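Local coordinates for protein sortase, SrtB family (Streptococcus pneumoniae PCS8235, PDB 4Y4Q) that probably catalyses the sortase transpeptidation that helps build the type II pilus of Streptococcus pneumoniae, a virulence factor, at residues Thr125-His130 with Ile219-Cys224; Val163-Glu168 with Ala237-Thr242; Val175-Phe180 with Val228-His233. One frame throughout, in Å; residues are numbered along the deposited sequence.

How the contacts relate
From the N terminus, the chain enters contact 1 with 125-130, then runs through two short helices and strand 155-160 into the long strand 163-176, which opens contact 2 with 163-168 and contact 3 with 175-180. After helix 190-202, strand 218-225 brings 219-224 back beside 125-130 and closes contact 1. Residues 228-233 then close contact 3, and 237-242 close contact 2. Contact 3 is therefore nested inside the loop of contact 2, while contact 1 crosses both. Contacts 2 and 3 hold the two ends of one strand pair, centres about 27 Å apart, and contact 1 adds the parallel neighbour 124-129 through strand 218-225.

Contact 1. Residues Thr125-His130 with Ile219-Cys224; sequences TIIYGH and ILLSTC
Ile219 pairs in parallel with Thr125, and its CG2 lies 3.6 Å from Ile127 CD1. The Ile127 side chain holds CG1 between the backbone N and the carbonyl carbon (chi1 65°), which swings CG1 and CD1 across to the partner strand. Leu220 bonds through both its N and its O: N donates to Thr125 O at 2.8 Å, and O receives Ile127 N at 2.8 Å in an almost straight bond (177°). Its side chain lies on the opposite face from Ile219, where its CB comes within 4.3 Å of Ile126 CG1. Leu221 returns to the Ile127 face and sets CD1 3.8 Å from Ile127 CG1, so that Ile127 lies between Ile219 and Leu221, its CD1 on the first and its CG1 on the second. Ser222 continues the backbone pairing, N to Ile127 O and O to Gly129 N, with its CB beside the Tyr128 ring; its hydroxyl bonds to Tyr183, and that of Tyr128 to Asp113. At Thr223 a side chain takes over: OG1, anti to the backbone N (chi1 -164°), donates to Gly129 O over 2.9 Å. Cys224 ends the run in the Thr-Cys of a sortase-like signature and is probably the nucleophile, with His130 its likely partner across the strand ends. The two strands lie buried near the centre of the chain, 124-129 flanked by 110-112, whose Ile110 and Leu112 pack on Ile127, and 218-225 flanked by antiparallel 231-240.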
ATOM      1  N   THR A 125      -0.257  -6.742   3.887  1.00 28.40           N
ATOM      2  CA  THR A 125       0.200  -5.611   4.693  1.00 24.37           C
ATOM      3  C   THR A 125      -0.539  -4.361   4.245  1.00 30.88           C
ATOM      4  O   THR A 125      -0.545  -4.015   3.049  1.00 29.27           O
ATOM      5  CB  THR A 125       1.702  -5.352   4.505  1.00 30.81           C
ATOM      6  OG1 THR A 125       2.452  -6.542   4.807  1.00 30.91           O
ATOM      7  CG2 THR A 125       2.153  -4.220   5.417  1.00 24.09           C
ATOM      8  N   ILE A 126      -1.155  -3.671   5.197  1.00 21.21           N
ATOM      9  CA  ILE A 126      -1.978  -2.515   4.858  1.00 24.45           C
ATOM     10  C   ILE A 126      -1.246  -1.250   5.283  1.00 26.14           C
ATOM     11  O   ILE A 126      -0.785  -1.135   6.431  1.00 28.63           O
ATOM     12  CB  ILE A 126      -3.362  -2.593   5.530  1.00 27.92           C
ATOM     13  CG1 ILE A 126      -4.033  -3.924   5.167  1.00 26.32           C
ATOM     14  CG2 ILE A 126      -4.238  -1.403   5.131  1.00 20.59           C
ATOM     15  CD1 ILE A 126      -5.395  -4.111   5.777  1.00 30.94           C
ATOM     16  N   ILE A 127      -1.101  -0.319   4.343  1.00 22.36           N
ATOM     17  CA  ILE A 127      -0.362   0.912   4.609  1.00 22.79           C
ATOM     18  C   ILE A 127      -1.240   2.121   4.281  1.00 24.12           C
ATOM     19  O   ILE A 127      -1.984   2.106   3.297  1.00 32.72           O
ATOM     20  CB  ILE A 127       0.978   0.932   3.844  1.00 35.12           C
ATOM     21  CG1 ILE A 127       0.756   0.962   2.344  1.00 36.05           C
ATOM     22  CG2 ILE A 127       1.802  -0.318   4.163  1.00 27.49           C
ATOM     23  CD1 ILE A 127       2.058   0.918   1.562  1.00 37.50           C
ATOM     24  N   TYR A 128      -1.160   3.153   5.117  1.00 26.29           N
ATOM     25  CA  TYR A 128      -2.114   4.256   5.080  1.00 33.72           C
ATOM     26  C   TYR A 128      -1.451   5.581   4.712  1.00 39.04           C
ATOM     27  O   TYR A 128      -0.370   5.897   5.209  1.00 34.98           O
ATOM     28  CB  TYR A 128      -2.782   4.419   6.457  1.00 30.13           C
ATOM     29  CG  TYR A 128      -3.494   3.179   6.951  1.00 34.70           C
ATOM     30  CD1 TYR A 128      -4.747   2.821   6.451  1.00 33.59           C
ATOM     31  CD2 TYR A 128      -2.923   2.370   7.929  1.00 34.20           C
ATOM     32  CE1 TYR A 128      -5.408   1.675   6.911  1.00 33.52           C
ATOM     33  CE2 TYR A 128      -3.572   1.228   8.395  1.00 38.06           C
ATOM     34  CZ  TYR A 128      -4.813   0.890   7.881  1.00 37.63           C
ATOM     35  OH  TYR A 128      -5.462  -0.239   8.341  1.00 38.06           O
ATOM     36  N   GLY A 129      -2.107   6.362   3.858  1.00 39.49           N
ATOM     37  CA  GLY A 129      -1.721   7.751   3.672  1.00 44.18           C
ATOM     38  C   GLY A 129      -2.842   8.659   4.145  1.00 45.50           C
ATOM     39  O   GLY A 129      -3.904   8.692   3.523  1.00 48.13           O
ATOM     40  N   HIS A 130      -2.620   9.394   5.233  1.00 50.76           N
ATOM     41  CA  HIS A 130      -3.655  10.270   5.782  1.00 65.87           C
ATOM     42  C   HIS A 130      -3.636  11.636   5.120  1.00 75.71           C
ATOM     43  O   HIS A 130      -2.639  12.349   5.199  1.00 88.20           O
ATOM     44  CB  HIS A 130      -3.473  10.461   7.291  1.00 71.44           C
ATOM     45  CG  HIS A 130      -3.301   9.184   8.054  1.00 78.62           C
ATOM     46  ND1 HIS A 130      -4.245   8.179   8.054  1.00 80.08           N
ATOM     47  CD2 HIS A 130      -2.297   8.757   8.858  1.00 84.34           C
ATOM     48  CE1 HIS A 130      -3.826   7.184   8.817  1.00 82.02           C
ATOM     49  NE2 HIS A 130      -2.647   7.510   9.317  1.00 86.29           N
ATOM     50  N   ILE A 219       0.508  -5.849  -0.734  1.00 23.41           N
ATOM     51  CA  ILE A 219       0.413  -4.605   0.008  1.00 25.52           C
ATOM     52  C   ILE A 219      -0.849  -3.853  -0.429  1.00 32.07           C
ATOM     53  O   ILE A 219      -1.131  -3.748  -1.630  1.00 33.83           O
ATOM     54  CB  ILE A 219       1.615  -3.727  -0.287  1.00 29.54           C
ATOM     55  CG1 ILE A 219       2.885  -4.360   0.276  1.00 34.25           C
ATOM     56  CG2 ILE A 219       1.425  -2.351   0.293  1.00 35.39           C
ATOM     57  CD1 ILE A 219       4.134  -3.597  -0.114  1.00 37.99           C
ATOM     58  N   LEU A 220      -1.608  -3.345   0.539  1.00 25.19           N
ATOM     59  CA  LEU A 220      -2.750  -2.490   0.238  1.00 24.50           C
ATOM     60  C   LEU A 220      -2.395  -1.072   0.629  1.00 27.94           C
ATOM     61  O   LEU A 220      -2.138  -0.778   1.806  1.00 27.27           O
ATOM     62  CB  LEU A 220      -4.014  -2.921   0.988  1.00 23.86           C
ATOM     63  CG  LEU A 220      -4.759  -4.180   0.528  1.00 28.76           C
ATOM     64  CD1 LEU A 220      -3.986  -5.431   0.902  1.00 28.49           C
ATOM     65  CD2 LEU A 220      -6.138  -4.236   1.143  1.00 27.87           C
ATOM     66  N   LEU A 221      -2.367  -0.185  -0.353  1.00 23.34           N
ATOM     67  CA  LEU A 221      -2.075   1.211  -0.053  1.00 28.89           C
ATOM     68  C   LEU A 221      -3.390   1.970  -0.096  1.00 26.55           C
ATOM     69  O   LEU A 221      -4.053   2.030  -1.138  1.00 30.71           O
ATOM     70  CB  LEU A 221      -1.068   1.787  -1.055  1.00 25.43           C
ATOM     71  CG  LEU A 221      -0.891   3.313  -1.074  1.00 33.25           C
ATOM     72  CD1 LEU A 221      -0.463   3.844   0.275  1.00 29.31           C
ATOM     73  CD2 LEU A 221       0.120   3.718  -2.148  1.00 32.96           C
ATOM     74  N   SER A 222      -3.752   2.570   1.031  1.00 24.58           N
ATOM     75  CA  SER A 222      -5.094   3.115   1.207  1.00 25.93           C
ATOM     76  C   SER A 222      -5.056   4.598   1.547  1.00 27.72           C
ATOM     77  O   SER A 222      -4.266   5.023   2.394  1.00 30.52           O
ATOM     78  CB  SER A 222      -5.787   2.342   2.348  1.00 23.16           C
ATOM     79  OG  SER A 222      -6.986   2.977   2.782  1.00 25.46           O
ATOM     80  N   THR A 223      -5.930   5.382   0.924  1.00 27.81           N
ATOM     81  CA  THR A 223      -5.982   6.811   1.207  1.00 42.80           C
ATOM     82  C   THR A 223      -7.399   7.379   1.144  1.00 43.90           C
ATOM     83  O   THR A 223      -8.325   6.711   0.671  1.00 41.76           O
ATOM     84  CB  THR A 223      -5.100   7.610   0.241  1.00 48.03           C
ATOM     85  OG1 THR A 223      -4.882   8.921   0.778  1.00 58.24           O
ATOM     86  CG2 THR A 223      -5.784   7.733  -1.106  1.00 40.25           C
ATOM     87  N   CYS A 224      -7.553   8.623   1.601  1.00 42.54           N
ATOM     88  CA  CYS A 224      -8.868   9.242   1.709  1.00 50.70           C
ATOM     89  C   CYS A 224      -9.549   9.458   0.350  1.00 61.72           C
ATOM     90  O   CYS A 224      -8.907   9.873  -0.622  1.00 57.08           O
ATOM     91  CB  CYS A 224      -8.773  10.572   2.462  1.00 53.06           C
ATOM     92  SG  CYS A 224      -8.387  10.421   4.218  1.00 64.12           S
TER

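Contact 2. Residues Val163-Glu168 with Ala237-Thr242; sequences VEKGLE and AKITDT
Lys165, near the start of strand 163-176, lies against the C-terminal end of strand 231-240, its antiparallel neighbour in the sortase sheet. Its CB sits 3.5 Å from Thr240 O and 3.8 Å from Ile239 CG2; the two side chains, Lys165 and Ile239, cross at about a right angle. CG stays near the same methyl, and the bend at chi2 (-72°) turns the chain back, so that CD lies 3.7 Å from Thr240 O. Beyond CE, NZ approaches Asp241 OD1 at 3.9 Å, a long salt bridge to a poorly ordered carboxylate. Next, Gly166 and Thr240 form an antiparallel hydrogen-bonded pair. Thr240 N to Gly166 O is the straighter bond (170°), Gly166 N to Thr240 O the longer, at 3.1 Å; both donors lie above the carbonyl plane. Leu167 and Ile239, a non-hydrogen-bonded pair, lie side by side on the face opposite Thr240, Leu167 CD2 against Ile239 CG1, with Ile219 packed on both. Glu168 and Lys238 form the second hydrogen-bonded pair, yet their charged ends part: Glu168 makes a salt bridge to Arg154, and Lys238 NZ bonds to Ser211 O. Backbone bonds and the aliphatic face thus probably carry this junction, while the single charge pair would add little.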
ATOM      1  N   VAL A 163      16.663  -4.304   2.314  1.00 64.52           N
ATOM      2  CA  VAL A 163      16.564  -4.888   0.969  1.00 58.03           C
ATOM      3  C   VAL A 163      15.594  -4.141   0.052  1.00 51.49           C
ATOM      4  O   VAL A 163      14.623  -3.528   0.515  1.00 49.78           O
ATOM      5  CB  VAL A 163      16.173  -6.387   1.020  1.00 57.34           C
ATOM      6  CG1 VAL A 163      17.056  -7.141   2.020  1.00 62.86           C
ATOM      7  CG2 VAL A 163      14.714  -6.557   1.389  1.00 52.19           C
ATOM      8  N   GLU A 164      15.865  -4.208  -1.252  1.00 51.46           N
ATOM      9  CA  GLU A 164      15.013  -3.585  -2.265  1.00 48.37           C
ATOM     10  C   GLU A 164      14.265  -4.631  -3.096  1.00 49.96           C
ATOM     11  O   GLU A 164      14.877  -5.528  -3.677  1.00 53.42           O
ATOM     12  CB  GLU A 164      15.832  -2.668  -3.182  1.00 55.82           C
ATOM     13  CG  GLU A 164      14.984  -1.941  -4.232  1.00 61.62           C
ATOM     14  CD  GLU A 164      15.598  -0.627  -4.691  1.00 73.85           C
ATOM     15  OE1 GLU A 164      16.787  -0.619  -5.073  1.00 83.52           O
ATOM     16  OE2 GLU A 164      14.889   0.402  -4.671  1.00 75.24           O
ATOM     17  N   LYS A 165      12.941  -4.513  -3.141  1.00 43.63           N
ATOM     18  CA  LYS A 165      12.090  -5.431  -3.892  1.00 40.82           C
ATOM     19  C   LYS A 165      11.261  -4.638  -4.890  1.00 40.24           C
ATOM     20  O   LYS A 165      11.056  -3.428  -4.718  1.00 39.02           O
ATOM     21  CB  LYS A 165      11.132  -6.158  -2.946  1.00 39.77           C
ATOM     22  CG  LYS A 165      11.791  -7.075  -1.906  1.00 45.21           C
ATOM     23  CD  LYS A 165      12.362  -8.325  -2.561  1.00 47.40           C
ATOM     24  CE  LYS A 165      12.984  -9.265  -1.548  1.00 56.65           C
ATOM     25  NZ  LYS A 165      13.933 -10.200  -2.228  1.00 67.77           N
ATOM     26  N   GLY A 166      10.768  -5.319  -5.920  1.00 34.89           N
ATOM     27  CA  GLY A 166       9.926  -4.678  -6.912  1.00 30.04           C
ATOM     28  C   GLY A 166       8.489  -4.764  -6.462  1.00 34.11           C
ATOM     29  O   GLY A 166       8.161  -5.574  -5.577  1.00 33.57           O
ATOM     30  N   LEU A 167       7.646  -3.908  -7.035  1.00 32.75           N
ATOM     31  CA  LEU A 167       6.210  -3.925  -6.773  1.00 27.00           C
ATOM     32  C   LEU A 167       5.496  -4.036  -8.098  1.00 30.98           C
ATOM     33  O   LEU A 167       5.863  -3.351  -9.056  1.00 33.01           O
ATOM     34  CB  LEU A 167       5.768  -2.622  -6.116  1.00 24.72           C
ATOM     35  CG  LEU A 167       6.106  -2.328  -4.654  1.00 31.73           C
ATOM     36  CD1 LEU A 167       5.588  -0.942  -4.310  1.00 23.64           C
ATOM     37  CD2 LEU A 167       5.483  -3.385  -3.729  1.00 28.56           C
ATOM     38  N   GLU A 168       4.478  -4.888  -8.173  1.00 29.13           N
ATOM     39  CA  GLU A 168       3.645  -4.923  -9.366  1.00 30.08           C
ATOM     40  C   GLU A 168       2.201  -4.688  -8.966  1.00 30.45           C
ATOM     41  O   GLU A 168       1.610  -5.513  -8.283  1.00 27.78           O
ATOM     42  CB  GLU A 168       3.795  -6.261 -10.081  1.00 33.68           C
ATOM     43  CG  GLU A 168       2.979  -6.358 -11.366  1.00 43.27           C
ATOM     44  CD  GLU A 168       3.427  -7.503 -12.265  1.00 53.60           C
ATOM     45  OE1 GLU A 168       4.296  -8.305 -11.848  1.00 53.10           O
ATOM     46  OE2 GLU A 168       2.913  -7.592 -13.399  1.00 60.87           O
ATOM     47  N   ALA A 237      -0.731  -4.155  -4.562  1.00 27.93           N
ATOM     48  CA  ALA A 237       0.458  -4.572  -5.291  1.00 25.56           C
ATOM     49  C   ALA A 237       1.012  -5.876  -4.738  1.00 32.12           C
ATOM     50  O   ALA A 237       0.955  -6.119  -3.515  1.00 25.10           O
ATOM     51  CB  ALA A 237       1.506  -3.503  -5.196  1.00 19.70           C
ATOM     52  N   LYS A 238       1.562  -6.695  -5.633  1.00 26.07           N
ATOM     53  CA  LYS A 238       2.318  -7.879  -5.230  1.00 24.29           C
ATOM     54  C   LYS A 238       3.771  -7.494  -5.017  1.00 31.28           C
ATOM     55  O   LYS A 238       4.339  -6.719  -5.800  1.00 33.21           O
ATOM     56  CB  LYS A 238       2.255  -8.930  -6.323  1.00 28.58           C
ATOM     57  CG  LYS A 238       3.159 -10.139  -6.084  1.00 34.92           C
ATOM     58  CD  LYS A 238       2.994 -11.149  -7.219  1.00 35.80           C
ATOM     59  CE  LYS A 238       3.902 -12.367  -7.031  1.00 41.86           C
ATOM     60  NZ  LYS A 238       3.697 -13.390  -8.109  1.00 39.72           N
ATOM     61  N   ILE A 239       4.393  -8.039  -3.977  1.00 32.86           N
ATOM     62  CA  ILE A 239       5.829  -7.849  -3.811  1.00 36.23           C
ATOM     63  C   ILE A 239       6.578  -8.897  -4.640  1.00 36.47           C
ATOM     64  O   ILE A 239       6.273 -10.093  -4.570  1.00 34.81           O
ATOM     65  CB  ILE A 239       6.234  -7.918  -2.341  1.00 39.19           C
ATOM     66  CG1 ILE A 239       5.380  -6.941  -1.527  1.00 37.06           C
ATOM     67  CG2 ILE A 239       7.718  -7.606  -2.179  1.00 33.47           C
ATOM     68  CD1 ILE A 239       5.720  -6.912  -0.039  1.00 37.32           C
ATOM     69  N   THR A 240       7.544  -8.443  -5.437  1.00 29.23           N
ATOM     70  CA  THR A 240       8.241  -9.309  -6.382  1.00 33.63           C
ATOM     71  C   THR A 240       9.750  -9.218  -6.210  1.00 46.46           C
ATOM     72  O   THR A 240      10.255  -8.309  -5.551  1.00 45.25           O
ATOM     73  CB  THR A 240       7.919  -8.911  -7.849  1.00 48.62           C
ATOM     74  OG1 THR A 240       8.487  -7.629  -8.140  1.00 51.30           O
ATOM     75  CG2 THR A 240       6.423  -8.851  -8.094  1.00 38.34           C
ATOM     76  N   ASP A 241      10.475 -10.146  -6.822  1.00 64.65           N
ATOM     77  CA  ASP A 241      11.930 -10.072  -6.835  1.00 84.67           C
ATOM     78  C   ASP A 241      12.371  -9.239  -8.032  1.00 97.99           C
ATOM     79  O   ASP A 241      11.848  -9.412  -9.133  1.00103.16           O
ATOM     80  CB  ASP A 241      12.541 -11.472  -6.914  1.00 97.20           C
ATOM     81  CG  ASP A 241      11.854 -12.460  -5.984  1.00106.35           C
ATOM     82  OD1 ASP A 241      12.209 -12.505  -4.787  1.00109.24           O
ATOM     83  OD2 ASP A 241      10.956 -13.193  -6.453  1.00109.41           O
ATOM     84  N   THR A 242      13.323  -8.334  -7.807  1.00105.49           N
ATOM     85  CA  THR A 242      13.848  -7.458  -8.862  1.00111.14           C
ATOM     86  C   THR A 242      12.749  -6.674  -9.581  1.00106.27           C
ATOM     87  O   THR A 242      12.785  -5.444  -9.636  1.00102.60           O
ATOM     88  CB  THR A 242      14.725  -8.225  -9.904  1.00103.49           C
ATOM     89  OG1 THR A 242      13.901  -9.065 -10.723  1.00105.62           O
ATOM     90  CG2 THR A 242      15.786  -9.072  -9.208  1.00104.09           C
TER

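Contact 3. Residues Val175-Phe180 with Val228-His233; sequences VDAYDF and VTNGRH
Asn230 points its OD1 at one face of the Tyr178 ring, 3.2 Å above the plane and over its centre, the amide turned 67° from the ring. The Arg232 guanidinium is likewise covered on one face, by the Ala177 methyl, whose CB lies 3.6 Å above its centre. At the edge of that group NH1 donates to Gly231 O, 3.1 Å away and in the guanidinium plane, though it meets the carbonyl from above its own plane. Arg232 CG already lies by Ala177 CB, and the bend at chi2 (-69°) brings the guanidinium back over the same methyl. Ala177 is thus wedged between Asn230 and Arg232, its CB 3.4 Å from Asn230 OD1, while its N donates to Asn230 O at 2.8 Å in a bent bond. Toward the strands, Val175 and Arg232 form an antiparallel hydrogen-bonded pair, Arg232 N to Val175 O at 2.9 Å and the longer Val175 N to Arg232 O at 3.3 Å. Asp176 shapes the first turn: OD2 accepts from Tyr178 N in an Asx turn, and a type I turn runs on to Asp179. Its other oxygen, OD1, takes a water that also donates to Thr229 O, linking this turn to the type II turn Val228-Gly231. Arg232 is probably the active-site arginine of sortases, consistent with a site near Cys224 and His130. The contact lies at the surface, where strand 163-176 ends and 231-240 begins; 218-225 flanks the latter, helix 139-143 packs on His233, and Tyr183 of the following loop touches both Val175 and Arg232.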
ATOM      1  N   VAL A 175     -13.710   1.585  -1.508  1.00 27.75           N
ATOM      2  CA  VAL A 175     -14.471   0.913  -0.455  1.00 36.60           C
ATOM      3  C   VAL A 175     -14.809   1.906   0.627  1.00 39.42           C
ATOM      4  O   VAL A 175     -14.273   3.018   0.650  1.00 41.12           O
ATOM      5  CB  VAL A 175     -13.633  -0.194   0.228  1.00 39.80           C
ATOM      6  CG1 VAL A 175     -13.365  -1.345  -0.717  1.00 39.70           C
ATOM      7  CG2 VAL A 175     -12.319   0.391   0.742  1.00 34.83           C
ATOM      8  N   ASP A 176     -15.680   1.493   1.537  1.00 37.37           N
ATOM      9  CA  ASP A 176     -15.983   2.290   2.711  1.00 39.59           C
ATOM     10  C   ASP A 176     -14.913   2.019   3.764  1.00 41.16           C
ATOM     11  O   ASP A 176     -14.306   0.947   3.775  1.00 43.26           O
ATOM     12  CB  ASP A 176     -17.358   1.929   3.247  1.00 41.63           C
ATOM     13  CG  ASP A 176     -17.610   2.507   4.614  1.00 49.18           C
ATOM     14  OD1 ASP A 176     -18.031   3.684   4.679  1.00 51.96           O
ATOM     15  OD2 ASP A 176     -17.378   1.788   5.621  1.00 47.73           O
ATOM     16  N   ALA A 177     -14.674   2.980   4.649  1.00 43.17           N
ATOM     17  CA  ALA A 177     -13.528   2.895   5.554  1.00 44.99           C
ATOM     18  C   ALA A 177     -13.721   1.821   6.615  1.00 44.87           C
ATOM     19  O   ALA A 177     -12.738   1.340   7.206  1.00 40.06           O
ATOM     20  CB  ALA A 177     -13.271   4.254   6.211  1.00 46.47           C
ATOM     21  N   TYR A 178     -14.986   1.474   6.868  1.00 41.53           N
ATOM     22  CA  TYR A 178     -15.330   0.475   7.867  1.00 39.79           C
ATOM     23  C   TYR A 178     -15.638  -0.875   7.213  1.00 42.40           C
ATOM     24  O   TYR A 178     -16.373  -1.690   7.782  1.00 45.01           O
ATOM     25  CB  TYR A 178     -16.513   0.952   8.729  1.00 38.76           C
ATOM     26  CG  TYR A 178     -16.258   2.291   9.389  1.00 43.02           C
ATOM     27  CD1 TYR A 178     -14.960   2.729   9.623  1.00 45.48           C
ATOM     28  CD2 TYR A 178     -17.306   3.126   9.753  1.00 40.63           C
ATOM     29  CE1 TYR A 178     -14.709   3.957  10.208  1.00 45.80           C
ATOM     30  CE2 TYR A 178     -17.061   4.362  10.344  1.00 48.66           C
ATOM     31  CZ  TYR A 178     -15.755   4.766  10.566  1.00 49.02           C
ATOM     32  OH  TYR A 178     -15.475   5.985  11.146  1.00 59.16           O
ATOM     33  N   ASP A 179     -15.077  -1.114   6.029  1.00 32.65           N
ATOM     34  CA  ASP A 179     -15.212  -2.421   5.380  1.00 35.55           C
ATOM     35  C   ASP A 179     -14.151  -3.393   5.905  1.00 29.57           C
ATOM     36  O   ASP A 179     -13.053  -3.501   5.352  1.00 25.63           O
ATOM     37  CB  ASP A 179     -15.102  -2.299   3.861  1.00 43.04           C
ATOM     38  CG  ASP A 179     -15.511  -3.577   3.132  1.00 50.27           C
ATOM     39  OD1 ASP A 179     -15.396  -4.681   3.715  1.00 44.41           O
ATOM     40  OD2 ASP A 179     -15.949  -3.475   1.964  1.00 57.91           O
ATOM     41  N   PHE A 180     -14.484  -4.112   6.966  1.00 29.83           N
ATOM     42  CA  PHE A 180     -13.514  -4.999   7.599  1.00 27.82           C
ATOM     43  C   PHE A 180     -13.178  -6.215   6.736  1.00 33.56           C
ATOM     44  O   PHE A 180     -12.162  -6.850   6.949  1.00 41.28           O
ATOM     45  CB  PHE A 180     -13.993  -5.390   8.988  1.00 29.97           C
ATOM     46  CG  PHE A 180     -14.310  -4.212   9.849  1.00 38.30           C
ATOM     47  CD1 PHE A 180     -13.317  -3.310  10.200  1.00 39.98           C
ATOM     48  CD2 PHE A 180     -15.604  -3.982  10.285  1.00 39.18           C
ATOM     49  CE1 PHE A 180     -13.612  -2.204  10.994  1.00 40.62           C
ATOM     50  CE2 PHE A 180     -15.903  -2.882  11.085  1.00 43.98           C
ATOM     51  CZ  PHE A 180     -14.910  -1.999  11.440  1.00 39.63           C
ATOM     52  N   VAL A 228     -16.253  11.220  -0.974  1.00 99.35           N
ATOM     53  CA  VAL A 228     -17.171  10.463  -0.165  1.00103.26           C
ATOM     54  C   VAL A 228     -16.912  10.400   1.308  1.00 99.73           C
ATOM     55  O   VAL A 228     -15.797  10.381   1.772  1.00101.08           O
ATOM     56  CB  VAL A 228     -17.479   9.081  -0.738  1.00103.97           C
ATOM     57  CG1 VAL A 228     -16.247   8.228  -0.744  1.00109.66           C
ATOM     58  CG2 VAL A 228     -18.564   8.424   0.074  1.00107.71           C
ATOM     59  N   THR A 229     -18.014  10.361   2.025  1.00 96.62           N
ATOM     60  CA  THR A 229     -17.972  10.389   3.440  1.00 94.08           C
ATOM     61  C   THR A 229     -17.560   9.010   3.797  1.00 85.63           C
ATOM     62  O   THR A 229     -18.223   8.048   3.493  1.00 89.41           O
ATOM     63  CB  THR A 229     -19.378  10.612   3.994  1.00104.45           C
ATOM     64  OG1 THR A 229     -20.196  11.132   2.948  1.00111.25           O
ATOM     65  CG2 THR A 229     -19.361  11.576   5.174  1.00103.71           C
ATOM     66  N   ASN A 230     -16.407   8.936   4.405  1.00 65.90           N
ATOM     67  CA  ASN A 230     -15.873   7.693   4.828  1.00 60.93           C
ATOM     68  C   ASN A 230     -15.410   6.795   3.697  1.00 55.05           C
ATOM     69  O   ASN A 230     -15.071   5.671   3.922  1.00 53.06           O
ATOM     70  CB  ASN A 230     -16.842   6.993   5.744  1.00 88.14           C
ATOM     71  CG  ASN A 230     -16.171   6.514   6.982  1.00 85.33           C
ATOM     72  OD1 ASN A 230     -16.287   5.367   7.343  1.00 80.77           O
ATOM     73  ND2 ASN A 230     -15.413   7.378   7.601  1.00 89.60           N
ATOM     74  N   GLY A 231     -15.361   7.323   2.488  1.00 54.84           N
ATOM     75  CA  GLY A 231     -14.804   6.618   1.355  1.00 48.01           C
ATOM     76  C   GLY A 231     -13.293   6.573   1.350  1.00 53.17           C
ATOM     77  O   GLY A 231     -12.651   7.501   1.783  1.00 45.51           O
ATOM     78  N   ARG A 232     -12.739   5.483   0.850  1.00 39.58           N
ATOM     79  CA  ARG A 232     -11.302   5.331   0.699  1.00 37.98           C
ATOM     80  C   ARG A 232     -10.891   4.792  -0.680  1.00 37.87           C
ATOM     81  O   ARG A 232     -11.629   4.084  -1.310  1.00 33.52           O
ATOM     82  CB  ARG A 232     -10.749   4.394   1.766  1.00 34.92           C
ATOM     83  CG  ARG A 232     -10.949   4.818   3.193  1.00 39.53           C
ATOM     84  CD  ARG A 232     -10.148   6.025   3.586  1.00 42.35           C
ATOM     85  NE  ARG A 232     -10.258   6.338   5.001  1.00 46.08           N
ATOM     86  CZ  ARG A 232     -11.168   7.133   5.546  1.00 46.79           C
ATOM     87  NH1 ARG A 232     -12.092   7.703   4.813  1.00 48.28           N
ATOM     88  NH2 ARG A 232     -11.148   7.351   6.836  1.00 48.30           N
ATOM     89  N   HIS A 233      -9.675   5.116  -1.098  1.00 31.76           N
ATOM     90  CA  HIS A 233      -9.115   4.597  -2.346  1.00 31.78           C
ATOM     91  C   HIS A 233      -8.002   3.618  -2.001  1.00 30.94           C
ATOM     92  O   HIS A 233      -7.192   3.907  -1.116  1.00 30.62           O
ATOM     93  CB  HIS A 233      -8.464   5.729  -3.143  1.00 35.56           C
ATOM     94  CG  HIS A 233      -9.428   6.636  -3.836  1.00 48.13           C
ATOM     95  ND1 HIS A 233     -10.360   6.181  -4.745  1.00 50.50           N
ATOM     96  CD2 HIS A 233      -9.568   7.981  -3.793  1.00 57.27           C
ATOM     97  CE1 HIS A 233     -11.042   7.206  -5.221  1.00 53.40           C
ATOM     98  NE2 HIS A 233     -10.581   8.308  -4.660  1.00 61.17           N
TER
HETATM   99  O   HOH W   1     -17.975   5.037   2.594  1.00 53.47           O